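PDB 5FXU: envelope polyprotein from Puumala orthohantavirus, which forms the ectodomain of the Gn glycoprotein, part of the antigenic surface of the hantavirus particle, and probably acts together with its partner Gc in cell entry. Local coordinates for residues V189-V200 against F226-S236. Numbering follows the deposited sequence.
Sequences VMVRCFLIAKKV and FQGYYICLVGS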
# COMPACT_ATOMS: atom_id res chain seq x y z
N VAL A 189 -6.43 2.48 15.39
CA VAL A 189 -5.51 3.34 14.63
C VAL A 189 -5.36 2.87 13.18
O VAL A 189 -5.52 1.69 12.87
CB VAL A 189 -4.10 3.46 15.27
CG1 VAL A 189 -4.21 3.98 16.68
CG2 VAL A 189 -3.36 2.14 15.28
N MET A 190 -5.00 3.81 12.33
CA MET A 190 -4.71 3.54 10.93
C MET A 190 -3.37 2.83 10.78
O MET A 190 -2.41 3.12 11.49
CB MET A 190 -4.71 4.83 10.13
CG MET A 190 -4.46 4.64 8.64
SD MET A 190 -4.64 6.13 7.59
CE MET A 190 -6.41 6.25 7.55
N VAL A 191 -3.34 1.89 9.84
CA VAL A 191 -2.11 1.23 9.44
C VAL A 191 -2.01 1.34 7.93
O VAL A 191 -3.00 1.09 7.24
CB VAL A 191 -2.08 -0.25 9.85
CG1 VAL A 191 -0.72 -0.86 9.55
CG2 VAL A 191 -2.24 -0.37 11.35
N ARG A 192 -0.84 1.74 7.46
CA ARG A 192 -0.52 1.80 6.02
C ARG A 192 0.69 0.93 5.71
O ARG A 192 1.71 1.07 6.35
CB ARG A 192 -0.25 3.24 5.57
CG ARG A 192 -1.52 4.03 5.40
CD ARG A 192 -1.46 5.54 5.50
NE ARG A 192 -1.21 6.16 6.79
CZ ARG A 192 -1.32 7.45 7.04
NH1 ARG A 192 -1.71 8.30 6.08
NH2 ARG A 192 -1.06 7.91 8.25
N CYS A 193 0.52 0.04 4.73
CA CYS A 193 1.47 -1.00 4.41
C CYS A 193 1.84 -1.03 2.94
O CYS A 193 0.99 -0.81 2.09
CB CYS A 193 0.87 -2.37 4.73
SG CYS A 193 0.38 -2.62 6.43
N PHE A 194 3.10 -1.35 2.66
CA PHE A 194 3.66 -1.37 1.31
C PHE A 194 4.23 -2.75 1.07
O PHE A 194 4.93 -3.29 1.91
CB PHE A 194 4.71 -0.27 1.14
CG PHE A 194 4.17 1.08 1.52
CD1 PHE A 194 4.09 1.45 2.87
CD2 PHE A 194 3.64 1.92 0.57
CE1 PHE A 194 3.51 2.66 3.24
CE2 PHE A 194 3.07 3.14 0.93
CZ PHE A 194 2.99 3.51 2.25
N LEU A 195 3.89 -3.32 -0.08
CA LEU A 195 4.37 -4.62 -0.46
C LEU A 195 5.79 -4.56 -0.98
O LEU A 195 6.07 -3.83 -1.94
CB LEU A 195 3.46 -5.20 -1.56
CG LEU A 195 3.83 -6.61 -2.00
CD1 LEU A 195 3.55 -7.61 -0.91
CD2 LEU A 195 2.99 -6.99 -3.19
N ILE A 196 6.66 -5.39 -0.42
CA ILE A 196 8.08 -5.42 -0.78
C ILE A 196 8.40 -6.80 -1.34
O ILE A 196 8.15 -7.81 -0.67
CB ILE A 196 8.95 -5.19 0.46
CG1 ILE A 196 8.53 -3.94 1.27
CG2 ILE A 196 10.43 -5.14 0.09
CD1 ILE A 196 8.52 -2.65 0.51
N ALA A 197 8.96 -6.86 -2.55
CA ALA A 197 9.45 -8.11 -3.12
C ALA A 197 10.84 -8.44 -2.60
O ALA A 197 11.78 -7.64 -2.71
CB ALA A 197 9.51 -8.01 -4.62
N LYS A 198 10.98 -9.63 -2.02
CA LYS A 198 12.21 -10.08 -1.42
C LYS A 198 12.29 -11.61 -1.44
O LYS A 198 11.53 -12.31 -0.77
CB LYS A 198 12.33 -9.54 0.01
CG LYS A 198 13.58 -9.94 0.78
CD LYS A 198 14.84 -9.38 0.12
CE LYS A 198 16.12 -9.69 0.89
NZ LYS A 198 16.57 -11.11 0.94
N LYS A 199 13.24 -12.12 -2.21
CA LYS A 199 13.48 -13.55 -2.39
C LYS A 199 14.56 -14.06 -1.42
O LYS A 199 15.45 -13.30 -1.03
CB LYS A 199 13.94 -13.77 -3.83
CG LYS A 199 13.10 -14.75 -4.59
CD LYS A 199 13.43 -14.75 -6.07
CE LYS A 199 13.44 -16.17 -6.60
NZ LYS A 199 13.62 -16.15 -8.06
N VAL A 200 14.45 -15.33 -1.00
CA VAL A 200 15.59 -16.07 -0.42
C VAL A 200 15.85 -17.29 -1.30
O VAL A 200 14.99 -17.69 -2.09
CB VAL A 200 15.42 -16.50 1.08
CG1 VAL A 200 15.47 -15.30 2.00
CG2 VAL A 200 14.13 -17.29 1.32
N PHE A 226 4.91 -16.43 -4.49
CA PHE A 226 5.42 -15.07 -4.30
C PHE A 226 6.26 -14.90 -3.01
O PHE A 226 5.90 -15.41 -1.96
CB PHE A 226 4.32 -14.03 -4.32
CG PHE A 226 4.82 -12.64 -3.99
CD1 PHE A 226 5.52 -11.90 -4.92
CD2 PHE A 226 4.65 -12.12 -2.71
CE1 PHE A 226 6.02 -10.64 -4.59
CE2 PHE A 226 5.13 -10.88 -2.39
CZ PHE A 226 5.82 -10.14 -3.33
N GLN A 227 7.41 -14.24 -3.13
CA GLN A 227 8.30 -14.03 -2.00
C GLN A 227 8.41 -12.55 -1.70
O GLN A 227 8.82 -11.75 -2.54
CB GLN A 227 9.68 -14.66 -2.24
CG GLN A 227 9.67 -16.16 -1.95
CD GLN A 227 11.04 -16.80 -2.00
OE1 GLN A 227 11.86 -16.64 -1.10
NE2 GLN A 227 11.30 -17.56 -3.06
N GLY A 228 8.01 -12.20 -0.49
CA GLY A 228 8.03 -10.81 -0.06
C GLY A 228 7.36 -10.61 1.26
O GLY A 228 7.12 -11.56 2.01
N TYR A 229 7.07 -9.37 1.57
CA TYR A 229 6.54 -9.02 2.88
C TYR A 229 5.94 -7.66 2.83
O TYR A 229 6.11 -6.96 1.85
CB TYR A 229 7.65 -9.06 3.94
CG TYR A 229 8.80 -8.12 3.74
CD1 TYR A 229 9.90 -8.48 2.98
CD2 TYR A 229 8.81 -6.88 4.37
CE1 TYR A 229 10.99 -7.61 2.81
CE2 TYR A 229 9.89 -6.01 4.21
CZ TYR A 229 10.96 -6.38 3.44
OH TYR A 229 11.99 -5.51 3.30
N TYR A 230 5.22 -7.28 3.89
CA TYR A 230 4.71 -5.93 3.97
C TYR A 230 5.53 -5.17 5.02
O TYR A 230 5.92 -5.73 6.05
CB TYR A 230 3.20 -5.91 4.31
CG TYR A 230 2.28 -6.17 3.16
CD1 TYR A 230 1.89 -5.14 2.30
CD2 TYR A 230 1.75 -7.42 2.93
CE1 TYR A 230 1.01 -5.36 1.26
CE2 TYR A 230 0.88 -7.65 1.89
CZ TYR A 230 0.51 -6.63 1.05
OH TYR A 230 -0.36 -6.87 0.01
N ILE A 231 5.75 -3.87 4.76
CA ILE A 231 6.31 -2.95 5.73
C ILE A 231 5.25 -1.89 5.98
O ILE A 231 4.69 -1.34 5.03
CB ILE A 231 7.69 -2.43 5.27
CG1 ILE A 231 8.47 -1.92 6.45
CG2 ILE A 231 7.57 -1.38 4.16
CD1 ILE A 231 9.09 -3.04 7.29
N CYS A 232 4.93 -1.65 7.25
CA CYS A 232 3.76 -0.87 7.63
C CYS A 232 4.17 0.21 8.58
O CYS A 232 5.14 0.06 9.33
CB CYS A 232 2.68 -1.75 8.30
SG CYS A 232 2.17 -3.20 7.33
N LEU A 233 3.41 1.30 8.57
CA LEU A 233 3.55 2.33 9.56
C LEU A 233 2.22 2.47 10.23
O LEU A 233 1.18 2.42 9.57
CB LEU A 233 3.99 3.66 8.95
CG LEU A 233 5.46 3.95 8.64
CD1 LEU A 233 6.50 3.38 9.57
CD2 LEU A 233 5.70 3.42 7.25
N VAL A 234 2.26 2.66 11.55
CA VAL A 234 1.08 2.71 12.37
C VAL A 234 0.79 4.15 12.75
O VAL A 234 1.66 4.85 13.25
CB VAL A 234 1.30 1.87 13.64
CG1 VAL A 234 0.03 1.79 14.43
CG2 VAL A 234 1.77 0.47 13.27
N GLY A 235 -0.44 4.59 12.55
CA GLY A 235 -0.84 5.97 12.86
C GLY A 235 -0.13 7.00 12.01
O GLY A 235 0.19 6.75 10.85
N SER A 236 0.09 8.17 12.57
CA SER A 236 0.78 9.21 11.85
C SER A 236 2.30 9.09 11.99
O SER A 236 3.04 9.70 11.23
CB SER A 236 0.29 10.57 12.33
OG SER A 236 0.44 10.68 13.75
O HOH W 1 -0.39 4.82 9.03
O HOH W 2 13.00 -19.70 -1.67
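Cys193 and Cys232 face each other as a non-hydrogen-bonded pair, CA to CA 4.0 Å, and their SG atoms form a disulfide joining two adjacent antiparallel strands. Both sulfurs leave on the face they share with Val191, Leu195, Tyr230 and Val234, where Val254 and Met258 of helix 249-260 pack on Cys193. Tyr230 CD1 lies 3.8 Å from Cys193 CB; farther along, Leu195 CD1 sits over one face of that ring, 3.9 Å from its centroid, carried there by Leu195 CG, anti to the backbone N (chi1 -177°). Tyr230 OH is hydrogen-bonded to Pro342 O. On the opposite face of the sheet, with Arg192, Phe194, Ile231 and Leu233, Tyr229 swings its ring across Ile196 with CG between its own N and carbonyl carbon (chi1 61°), bringing Ile196 CB over the ring centre while Lys198 CB meets the edge. Tyr229 OH is hydrogen-bonded to Glu100 OE2.

At one end Arg192 NH2 hydrogen-bonds Gly235 O (3.1 Å), which lies in the guanidinium plane, while the nitrogen stands above the carbonyl plane. NH1 hydrogen-bonds Ser23 OG; water 1 accepts from NE and donates to Leu233 O and Gly235 O; Met190 SD lies over the rim of one guanidinium face. At the other end Lys198 N to Gln227 O continues the pairing, and beyond it Gln227 OE1 accepts a nearly straight side-chain bond from Val200 N (2.9 Å). Flanked by strands 340-354 and 237-243, this is a cross-strand disulfide inside the β-rich Gn head.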